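Local coordinates for protein putative transcriptional regulator, LysR family (Vibrio parahaemolyticus, PDB 3OXN) that probably regulates transcription as a DNA-binding factor of the LysR family, this chain being its LysR substrate-binding domain without the DNA-binding part, at residues A[14-19]-A[44-48]; A[19-23]-A[207-211]; A[36-40]-A[218-222]; A[80-86]-A[197-203]. All coordinates share one frame; numbering follows the deposited sequence.

Contact 1: A[14-19]-A[44-48]; sequences PQQCDQ and EAPNV
D18 and N47 meet through their beta carbons, CB of D18 lying 3.6 Å from CB of N47. The backbones draw together at the same place: the alpha C-H of D18 is directed at N47 O, with CA to O at 3.5 Å and 144° at the hydrogen, a weak CA-H...O contact. A water spans this end as well, donating to D18 O at 2.6 Å and to N47 O at 2.8 Å. Polar joining therefore runs through solvent and a C-H, since the two segments share no direct hydrogen bond. N47 CB, which points toward the other segment, also rests on the carbonyl oxygen of C17. At the far end of the contact, Q15 CB packs on P46 CD at 4.0 Å and on the carbonyl of E44. On the inner side, V48 CG2 touches Q19 O and lies 4.3 Å from C17 SG.

What holds N47 in place is a type I beta turn from A45 to V48, closed by V48 N to A45 O at 2.8 Å. P46 O accepts a hydrogen bond from K142 of the second subunit, and E44 OE1 accepts one from W210. The turn links helix 28-44 to strand 49-54 in a beta-alpha-beta crossover, and residues 14-19 lead into the adjacent parallel strand 20-25, with helix 206-227 alongside.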
# COMPACT_ATOMS: atom_id res chain seq x y z
N PRO A 14 1.10 -27.64 -10.08
CA PRO A 14 0.10 -28.68 -9.81
C PRO A 14 -0.83 -28.16 -8.73
O PRO A 14 -0.78 -26.98 -8.44
CB PRO A 14 0.94 -29.85 -9.25
CG PRO A 14 2.38 -29.50 -9.51
CD PRO A 14 2.40 -27.98 -9.49
N GLN A 15 -1.65 -29.03 -8.15
CA GLN A 15 -2.63 -28.60 -7.16
C GLN A 15 -2.61 -29.40 -5.85
O GLN A 15 -3.50 -29.24 -5.01
CB GLN A 15 -4.04 -28.60 -7.75
CG GLN A 15 -4.92 -29.70 -7.19
CD GLN A 15 -5.94 -30.17 -8.19
OE1 GLN A 15 -6.33 -29.43 -9.10
NE2 GLN A 15 -6.39 -31.42 -8.04
N GLN A 16 -1.62 -30.27 -5.67
CA GLN A 16 -1.37 -30.85 -4.35
C GLN A 16 -0.92 -29.67 -3.51
O GLN A 16 -1.21 -29.59 -2.31
CB GLN A 16 -0.26 -31.91 -4.38
CG GLN A 16 1.18 -31.40 -4.03
CD GLN A 16 1.46 -31.23 -2.52
OE1 GLN A 16 1.43 -30.12 -1.99
NE2 GLN A 16 1.75 -32.34 -1.84
N CYS A 17 -0.22 -28.76 -4.17
CA CYS A 17 0.46 -27.66 -3.51
C CYS A 17 -0.42 -26.93 -2.50
O CYS A 17 -1.46 -26.38 -2.85
CB CYS A 17 0.98 -26.68 -4.56
SG CYS A 17 2.27 -25.64 -3.93
N ASP A 18 0.01 -26.93 -1.23
CA ASP A 18 -0.67 -26.18 -0.18
C ASP A 18 0.36 -25.30 0.51
O ASP A 18 0.12 -24.70 1.56
CB ASP A 18 -1.34 -27.13 0.81
CG ASP A 18 -0.34 -27.89 1.66
OD1 ASP A 18 0.83 -27.46 1.75
OD2 ASP A 18 -0.73 -28.93 2.25
N GLN A 19 1.53 -25.24 -0.11
CA GLN A 19 2.64 -24.47 0.38
C GLN A 19 2.35 -22.99 0.26
O GLN A 19 1.64 -22.55 -0.63
CB GLN A 19 3.86 -24.81 -0.46
CG GLN A 19 4.98 -23.81 -0.40
CD GLN A 19 6.18 -24.30 -1.17
OE1 GLN A 19 6.26 -25.49 -1.52
NE2 GLN A 19 7.13 -23.40 -1.42
N GLU A 44 -5.86 -22.35 -10.22
CA GLU A 44 -4.90 -23.35 -10.68
C GLU A 44 -4.28 -24.15 -9.53
O GLU A 44 -3.71 -25.22 -9.75
CB GLU A 44 -3.81 -22.66 -11.52
CG GLU A 44 -3.34 -23.44 -12.74
CD GLU A 44 -1.86 -23.76 -12.69
OE1 GLU A 44 -1.05 -22.83 -12.86
OE2 GLU A 44 -1.50 -24.95 -12.49
N ALA A 45 -4.40 -23.64 -8.30
CA ALA A 45 -3.79 -24.28 -7.13
C ALA A 45 -4.55 -23.96 -5.85
O ALA A 45 -4.01 -23.30 -4.96
CB ALA A 45 -2.34 -23.84 -7.00
N PRO A 46 -5.79 -24.45 -5.74
CA PRO A 46 -6.76 -24.14 -4.67
C PRO A 46 -6.19 -24.14 -3.24
O PRO A 46 -6.60 -23.31 -2.43
CB PRO A 46 -7.80 -25.25 -4.81
CG PRO A 46 -7.74 -25.61 -6.27
CD PRO A 46 -6.32 -25.44 -6.70
N ASN A 47 -5.27 -25.05 -2.94
CA ASN A 47 -4.73 -25.15 -1.58
C ASN A 47 -3.69 -24.10 -1.25
O ASN A 47 -3.35 -23.88 -0.09
CB ASN A 47 -4.09 -26.52 -1.36
CG ASN A 47 -5.11 -27.62 -1.22
OD1 ASN A 47 -4.99 -28.48 -0.33
ND2 ASN A 47 -6.12 -27.62 -2.10
N VAL A 48 -3.18 -23.47 -2.30
CA VAL A 48 -2.03 -22.57 -2.21
C VAL A 48 -2.34 -21.40 -1.28
O VAL A 48 -3.51 -21.04 -1.10
CB VAL A 48 -1.65 -22.08 -3.63
CG1 VAL A 48 -2.27 -20.71 -3.93
CG2 VAL A 48 -0.15 -22.04 -3.79
O HOH W 1 -1.98 -23.34 2.30

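Contact 2: A[19-23]-A[207-211]; sequences QTFTI and AQEWL
The phenyl ring of F21 has OE1 of Q208 at its edge: that oxygen lies in the ring plane, 3.9 Å from CD2 of F21, and the ring and amide planes are 72° apart. The side chains of W210 and F21 run at about a right angle, W210 CZ3 reaching to 4.1 Å from F21 CZ, while the indole carries A207 O at its own edge, in plane. This is the helix-on-sheet packing of the alpha/beta fold shared with periplasmic binding proteins. The axes of strand residues 20-23 and helix residues 207-211 lie 10.6 Å apart with a crossing angle of -57°.

F21 makes most of the strand's contacts with the helix. Its chi1 of -56° places CG beside the backbone N and lays the ring among four helix side chains, A207 CB approaching F21 CE2 at 4.0 Å and L211 CD1 lying close to CD2. V48 meets the same ring, and the backbone of F21 is hydrogen-bonded to S49 and N51 of strand 49-54, which fixes its place in the sheet. Toward the strand's start the chemistry turns polar without forming bonds. The Q19 amide lies across that of Q208, NE2 to NE2 at 3.7 Å, and Q19 OE1 is 3.8 Å from A207 CB. At the inner end, I23 and L211 reach toward each other tip to tip, I23 CD1 stopping 3.6 Å from L211 CD1.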
# COMPACT_ATOMS: atom_id res chain seq x y z
N GLN A 19 1.53 -25.24 -0.11
CA GLN A 19 2.64 -24.47 0.38
C GLN A 19 2.35 -22.99 0.26
O GLN A 19 1.64 -22.55 -0.63
CB GLN A 19 3.86 -24.81 -0.46
CG GLN A 19 4.98 -23.81 -0.40
CD GLN A 19 6.18 -24.30 -1.17
OE1 GLN A 19 6.26 -25.49 -1.52
NE2 GLN A 19 7.13 -23.40 -1.42
N THR A 20 2.89 -22.20 1.18
CA THR A 20 2.70 -20.76 1.08
C THR A 20 3.90 -20.03 0.43
O THR A 20 5.06 -20.40 0.60
CB THR A 20 2.31 -20.12 2.43
OG1 THR A 20 2.97 -18.86 2.56
CG2 THR A 20 2.71 -21.02 3.59
N PHE A 21 3.60 -18.99 -0.33
CA PHE A 21 4.64 -18.27 -1.04
C PHE A 21 4.70 -16.88 -0.47
O PHE A 21 3.68 -16.23 -0.25
CB PHE A 21 4.34 -18.24 -2.54
CG PHE A 21 4.17 -19.60 -3.16
CD1 PHE A 21 2.96 -20.29 -3.05
CD2 PHE A 21 5.21 -20.21 -3.82
CE1 PHE A 21 2.81 -21.54 -3.59
CE2 PHE A 21 5.05 -21.47 -4.36
CZ PHE A 21 3.84 -22.13 -4.24
N THR A 22 5.92 -16.43 -0.19
CA THR A 22 6.18 -15.07 0.21
C THR A 22 6.60 -14.29 -1.03
O THR A 22 7.59 -14.62 -1.67
CB THR A 22 7.31 -15.00 1.23
OG1 THR A 22 6.99 -15.87 2.32
CG2 THR A 22 7.51 -13.58 1.74
N ILE A 23 5.84 -13.25 -1.35
CA ILE A 23 6.20 -12.35 -2.42
C ILE A 23 6.44 -10.97 -1.85
O ILE A 23 5.52 -10.36 -1.33
CB ILE A 23 5.05 -12.21 -3.41
CG1 ILE A 23 4.61 -13.58 -3.90
CG2 ILE A 23 5.46 -11.30 -4.56
CD1 ILE A 23 5.66 -14.28 -4.71
N ALA A 207 8.09 -25.81 -7.16
CA ALA A 207 7.01 -24.90 -6.79
C ALA A 207 7.31 -23.44 -7.16
O ALA A 207 6.43 -22.72 -7.63
CB ALA A 207 6.71 -25.01 -5.29
N GLN A 208 8.55 -23.03 -6.95
CA GLN A 208 8.98 -21.68 -7.32
C GLN A 208 9.08 -21.53 -8.84
O GLN A 208 8.69 -20.49 -9.39
CB GLN A 208 10.30 -21.30 -6.64
CG GLN A 208 10.30 -21.37 -5.10
CD GLN A 208 9.27 -20.43 -4.44
OE1 GLN A 208 8.83 -19.45 -5.04
NE2 GLN A 208 8.90 -20.74 -3.19
N GLU A 209 9.58 -22.54 -9.53
CA GLU A 209 9.63 -22.48 -10.99
C GLU A 209 8.21 -22.38 -11.49
O GLU A 209 7.95 -21.81 -12.54
CB GLU A 209 10.31 -23.70 -11.60
CG GLU A 209 11.82 -23.78 -11.43
CD GLU A 209 12.37 -25.17 -11.77
OE1 GLU A 209 11.55 -26.09 -12.01
OE2 GLU A 209 13.61 -25.35 -11.81
N TRP A 210 7.27 -22.93 -10.73
CA TRP A 210 5.88 -22.89 -11.13
C TRP A 210 5.27 -21.51 -10.87
O TRP A 210 4.65 -20.93 -11.76
CB TRP A 210 5.06 -23.98 -10.43
CG TRP A 210 3.58 -23.78 -10.59
CD1 TRP A 210 2.81 -24.17 -11.63
CD2 TRP A 210 2.71 -23.08 -9.68
NE1 TRP A 210 1.51 -23.78 -11.44
CE2 TRP A 210 1.41 -23.11 -10.24
CE3 TRP A 210 2.89 -22.44 -8.45
CZ2 TRP A 210 0.31 -22.53 -9.63
CZ3 TRP A 210 1.79 -21.87 -7.82
CH2 TRP A 210 0.51 -21.92 -8.41
N LEU A 211 5.45 -21.00 -9.66
CA LEU A 211 4.95 -19.68 -9.29
C LEU A 211 5.39 -18.63 -10.30
O LEU A 211 4.58 -17.86 -10.81
CB LEU A 211 5.44 -19.26 -7.89
CG LEU A 211 4.66 -18.22 -7.07
CD1 LEU A 211 5.54 -17.59 -6.01
CD2 LEU A 211 4.07 -17.13 -7.93

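Contact 3: A[36-40]-A[218-222]; sequences FALPR and ECSRL
A37 and E218 mark the tight part of the contact, where the helices come close enough for A37 CB to rest 3.5 Å from E218 CB and for the two CA atoms to stand 5.4 Å apart. The small methyl permits this approach. Beside it, F36 extends from helix 28-44 across the other helix, with L222 CD1 over one face of its ring and E218 OE1 approaching F36 CE2 at 3.5 Å. The end of the same ring, F36 CZ, lies over a face of the R221 guanidinium, offset toward the rim and 3.4 Å from R221 CZ.

The axes of the segments 36-40 and 218-222 approach to 9.9 Å at 128° between their directions, an oblique crossing of two helices within one lobe of the periplasmic-binding-protein-like fold. L38 turns away from this interface, and it and P39 pack on A152 and A155 of the second subunit, so helix 28-44 packs on helix 206-227 and also on the second subunit.

Toward solvent the chemistry changes from packing to charge. E218 bends at chi2 (-61°), bringing its buried carboxylate to the exposed R40, whose NE forms a salt bridge to E218 OE2 at 3.0 Å. The guanidinium and carboxylate planes are 83° apart, so the grip is not the flat, two-pronged kind. R221 NE makes a longer ion pair with E218 OE1, at 3.7 Å. With two arginines gathered on it, the carboxylate of E218 would probably stay ionised despite its burial.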
# COMPACT_ATOMS: atom_id res chain seq x y z
N PHE A 36 -4.55 -8.88 -10.68
CA PHE A 36 -4.79 -9.45 -12.00
C PHE A 36 -4.39 -10.94 -12.03
O PHE A 36 -5.17 -11.79 -12.48
CB PHE A 36 -4.01 -8.65 -13.04
CG PHE A 36 -4.31 -9.04 -14.45
CD1 PHE A 36 -5.22 -8.31 -15.20
CD2 PHE A 36 -3.68 -10.12 -15.03
CE1 PHE A 36 -5.50 -8.66 -16.51
CE2 PHE A 36 -3.95 -10.48 -16.34
CZ PHE A 36 -4.86 -9.74 -17.08
N ALA A 37 -3.19 -11.24 -11.55
CA ALA A 37 -2.64 -12.59 -11.67
C ALA A 37 -3.14 -13.57 -10.61
O ALA A 37 -2.82 -14.75 -10.67
CB ALA A 37 -1.11 -12.53 -11.66
N LEU A 38 -3.90 -13.09 -9.63
CA LEU A 38 -4.29 -13.95 -8.51
C LEU A 38 -5.44 -14.93 -8.80
O LEU A 38 -5.45 -16.04 -8.28
CB LEU A 38 -4.56 -13.13 -7.24
CG LEU A 38 -3.38 -12.83 -6.32
CD1 LEU A 38 -3.71 -11.72 -5.35
CD2 LEU A 38 -2.93 -14.06 -5.55
N PRO A 39 -6.42 -14.53 -9.63
CA PRO A 39 -7.53 -15.47 -9.82
C PRO A 39 -7.10 -16.76 -10.52
O PRO A 39 -7.53 -17.84 -10.10
CB PRO A 39 -8.50 -14.68 -10.69
CG PRO A 39 -8.21 -13.25 -10.34
CD PRO A 39 -6.73 -13.19 -10.14
N ARG A 40 -6.27 -16.66 -11.55
CA ARG A 40 -5.74 -17.86 -12.19
C ARG A 40 -4.83 -18.67 -11.28
O ARG A 40 -4.72 -19.87 -11.45
CB ARG A 40 -5.02 -17.54 -13.51
CG ARG A 40 -5.81 -17.97 -14.76
CD ARG A 40 -6.66 -16.84 -15.37
NE ARG A 40 -6.11 -16.35 -16.63
CZ ARG A 40 -6.34 -16.92 -17.81
NH1 ARG A 40 -7.12 -17.99 -17.89
NH2 ARG A 40 -5.80 -16.42 -18.92
N GLU A 218 0.84 -14.43 -16.80
CA GLU A 218 -0.23 -13.50 -16.40
C GLU A 218 0.21 -12.06 -16.63
O GLU A 218 -0.58 -11.25 -17.11
CB GLU A 218 -0.62 -13.73 -14.94
CG GLU A 218 -1.48 -14.96 -14.72
CD GLU A 218 -2.81 -14.89 -15.48
OE1 GLU A 218 -3.43 -13.81 -15.50
OE2 GLU A 218 -3.21 -15.93 -16.07
N CYS A 219 1.46 -11.76 -16.29
CA CYS A 219 2.10 -10.50 -16.69
C CYS A 219 2.06 -10.41 -18.20
O CYS A 219 1.62 -9.41 -18.77
CB CYS A 219 3.56 -10.48 -16.26
SG CYS A 219 3.86 -9.98 -14.57
N SER A 220 2.54 -11.46 -18.84
CA SER A 220 2.51 -11.55 -20.30
C SER A 220 1.08 -11.23 -20.69
O SER A 220 0.83 -10.29 -21.45
CB SER A 220 2.90 -12.95 -20.77
OG SER A 220 3.95 -12.90 -21.72
N ARG A 221 0.14 -11.98 -20.13
CA ARG A 221 -1.28 -11.81 -20.41
C ARG A 221 -1.71 -10.36 -20.20
O ARG A 221 -2.56 -9.84 -20.92
CB ARG A 221 -2.10 -12.73 -19.51
CG ARG A 221 -3.18 -13.52 -20.23
CD ARG A 221 -4.11 -14.22 -19.24
NE ARG A 221 -5.18 -13.36 -18.69
CZ ARG A 221 -5.66 -12.26 -19.27
NH1 ARG A 221 -6.64 -11.58 -18.67
NH2 ARG A 221 -5.19 -11.83 -20.44
N LEU A 222 -1.12 -9.71 -19.20
CA LEU A 222 -1.51 -8.35 -18.82
C LEU A 222 -1.07 -7.35 -19.87
O LEU A 222 -1.82 -6.45 -20.26
CB LEU A 222 -0.94 -7.99 -17.44
CG LEU A 222 -1.41 -6.70 -16.74
CD1 LEU A 222 -2.90 -6.75 -16.54
CD2 LEU A 222 -0.72 -6.49 -15.41

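Contact 4: A[80-86]-A[197-203]; sequences VEPLRSE and IWHARCE
Strand 83-89, outermost in its five-stranded mixed sheet, pairs here antiparallel with strand 194-199. R84 and W198 form the hydrogen-bonded pair: W198 N to R84 O is 2.9 Å and nearly straight at 165°, whereas the return bond from R84 N to W198 O is weak, being bent to 125°. S85 and I197 follow as a non-hydrogen-bonded pair; next to it, I197 CA comes 3.3 Å from R84 O in a CA-H...O contact.

The two faces differ. On one, R84 CB sits over the five-membered ring of W198 in a CH-pi contact, and the arginine chain, bent at chi2 and chi3, carries its guanidinium on to E203. E203 OE1 is 2.8 Å from R84 NE but lies over the guanidinium face, so charge attraction alone joins them. The same oxygen accepts a weak hydrogen bond from W198 NE1, and R212 makes a cation-pi contact with the indole. On the face of L83, S85 and I197 the contacts across the pairing are mainly between carbons, with L83 CB 3.9 Å from I197 CG2 and S85 CB 3.7 Å from I197 CD1, and helix 60-65 packs there through L64. H199 ND1 accepts a hydrogen bond from R201 N at 2.9 Å in the ring plane. Strand 194-199, antiparallel to both 71-74 and 83-89, completes the order 2-1-3-5-4 of a type II periplasmic-binding-protein lobe.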
# COMPACT_ATOMS: atom_id res chain seq x y z
N VAL A 80 21.45 -7.06 -9.79
CA VAL A 80 21.00 -7.90 -8.67
C VAL A 80 21.81 -9.18 -8.47
O VAL A 80 21.49 -9.97 -7.58
CB VAL A 80 19.51 -8.27 -8.83
CG1 VAL A 80 18.67 -7.02 -9.00
CG2 VAL A 80 19.31 -9.23 -10.00
N GLU A 81 22.85 -9.40 -9.28
CA GLU A 81 23.70 -10.59 -9.14
C GLU A 81 24.31 -10.68 -7.74
O GLU A 81 24.82 -9.69 -7.22
CB GLU A 81 24.82 -10.58 -10.18
CG GLU A 81 24.33 -10.55 -11.62
CD GLU A 81 23.75 -9.20 -12.00
OE1 GLU A 81 22.63 -9.18 -12.58
OE2 GLU A 81 24.41 -8.17 -11.71
N PRO A 82 24.28 -11.89 -7.15
CA PRO A 82 23.84 -13.18 -7.71
C PRO A 82 22.36 -13.53 -7.46
O PRO A 82 22.05 -14.69 -7.14
CB PRO A 82 24.71 -14.16 -6.94
CG PRO A 82 24.65 -13.58 -5.57
CD PRO A 82 24.94 -12.11 -5.84
N LEU A 83 21.47 -12.56 -7.59
CA LEU A 83 20.04 -12.84 -7.50
C LEU A 83 19.47 -13.09 -8.89
O LEU A 83 19.73 -12.34 -9.82
CB LEU A 83 19.29 -11.69 -6.83
CG LEU A 83 19.50 -11.55 -5.33
CD1 LEU A 83 18.55 -10.52 -4.77
CD2 LEU A 83 19.27 -12.88 -4.67
N ARG A 84 18.70 -14.14 -9.02
CA ARG A 84 18.05 -14.45 -10.28
C ARG A 84 17.02 -13.38 -10.63
O ARG A 84 16.34 -12.83 -9.76
CB ARG A 84 17.42 -15.83 -10.19
CG ARG A 84 18.38 -16.83 -9.62
CD ARG A 84 19.47 -17.03 -10.61
NE ARG A 84 18.87 -16.97 -11.94
CZ ARG A 84 19.35 -17.56 -13.03
NH1 ARG A 84 20.47 -18.28 -12.96
NH2 ARG A 84 18.70 -17.43 -14.18
N SER A 85 16.90 -13.08 -11.91
CA SER A 85 15.99 -12.03 -12.29
C SER A 85 15.60 -12.20 -13.73
O SER A 85 16.40 -12.66 -14.54
CB SER A 85 16.66 -10.66 -12.11
OG SER A 85 17.85 -10.61 -12.85
N GLU A 86 14.37 -11.83 -14.05
CA GLU A 86 13.95 -11.77 -15.44
C GLU A 86 13.02 -10.56 -15.59
O GLU A 86 12.25 -10.28 -14.67
CB GLU A 86 13.25 -13.07 -15.84
CG GLU A 86 11.74 -12.99 -15.81
CD GLU A 86 11.07 -14.18 -16.48
OE1 GLU A 86 11.42 -15.33 -16.12
OE2 GLU A 86 10.21 -13.96 -17.36
N ILE A 197 12.39 -11.08 -9.03
CA ILE A 197 13.71 -11.32 -8.50
C ILE A 197 13.64 -12.45 -7.50
O ILE A 197 12.71 -12.50 -6.70
CB ILE A 197 14.29 -10.06 -7.81
CG1 ILE A 197 13.90 -8.79 -8.59
CG2 ILE A 197 15.81 -10.18 -7.65
CD1 ILE A 197 14.71 -8.54 -9.82
N TRP A 198 14.60 -13.36 -7.54
CA TRP A 198 14.64 -14.44 -6.58
C TRP A 198 16.05 -14.95 -6.29
O TRP A 198 16.98 -14.71 -7.05
CB TRP A 198 13.73 -15.60 -7.01
CG TRP A 198 14.16 -16.28 -8.27
CD1 TRP A 198 14.92 -17.39 -8.37
CD2 TRP A 198 13.87 -15.87 -9.62
NE1 TRP A 198 15.12 -17.71 -9.69
CE2 TRP A 198 14.48 -16.78 -10.47
CE3 TRP A 198 13.14 -14.81 -10.17
CZ2 TRP A 198 14.40 -16.69 -11.86
CZ3 TRP A 198 13.05 -14.71 -11.56
CH2 TRP A 198 13.68 -15.64 -12.38
N HIS A 199 16.18 -15.65 -5.17
CA HIS A 199 17.43 -16.27 -4.76
C HIS A 199 17.73 -17.52 -5.60
O HIS A 199 16.83 -18.26 -5.96
CB HIS A 199 17.35 -16.64 -3.27
CG HIS A 199 18.67 -16.78 -2.59
ND1 HIS A 199 19.41 -17.95 -2.64
CD2 HIS A 199 19.37 -15.93 -1.81
CE1 HIS A 199 20.51 -17.80 -1.92
NE2 HIS A 199 20.52 -16.59 -1.41
N ALA A 200 19.01 -17.74 -5.91
CA ALA A 200 19.42 -18.98 -6.55
C ALA A 200 18.76 -20.17 -5.84
O ALA A 200 18.35 -21.14 -6.47
CB ALA A 200 20.92 -19.11 -6.50
N ARG A 201 18.66 -20.05 -4.52
CA ARG A 201 18.03 -21.07 -3.69
C ARG A 201 16.60 -21.45 -4.10
O ARG A 201 16.09 -22.50 -3.71
CB ARG A 201 18.05 -20.63 -2.22
CG ARG A 201 16.73 -20.84 -1.48
CD ARG A 201 16.39 -19.63 -0.61
NE ARG A 201 17.46 -19.37 0.35
CZ ARG A 201 17.48 -18.36 1.21
NH1 ARG A 201 16.48 -17.48 1.23
NH2 ARG A 201 18.52 -18.23 2.05
N CYS A 202 15.94 -20.58 -4.88
CA CYS A 202 14.59 -20.86 -5.34
C CYS A 202 14.58 -21.13 -6.84
O CYS A 202 13.52 -21.22 -7.45
CB CYS A 202 13.64 -19.70 -5.05
SG CYS A 202 13.19 -19.46 -3.32
N GLU A 203 15.77 -21.26 -7.42
CA GLU A 203 15.88 -21.38 -8.87
C GLU A 203 15.34 -22.70 -9.37
O GLU A 203 14.64 -22.76 -10.39
CB GLU A 203 17.34 -21.24 -9.29
CG GLU A 203 17.55 -21.50 -10.75
CD GLU A 203 16.89 -20.44 -11.61
OE1 GLU A 203 17.44 -19.32 -11.68
OE2 GLU A 203 15.84 -20.73 -12.21

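All four contacts lie in the lobe built on the sheet of strand 20-25, and all are partly buried. Contacts 2 and 3 share helix 206-227, packing it on strand 20-25 and on helix 28-44. Contact 2 is mainly apolar, whereas contact 3 adds an ion-pair network at its solvent side. Contact 1, whose centre is 10 Å from that of contact 2, shares Q19 with it and is linked to it by E44 and W210; its own segments are joined by a bridging water, a CA-H...O contact and van der Waals packing. Contact 4 is the one built on strand pairing, and it meets contact 2 where C202 touches Q208. Contacts 1 and 3 both reach the second subunit.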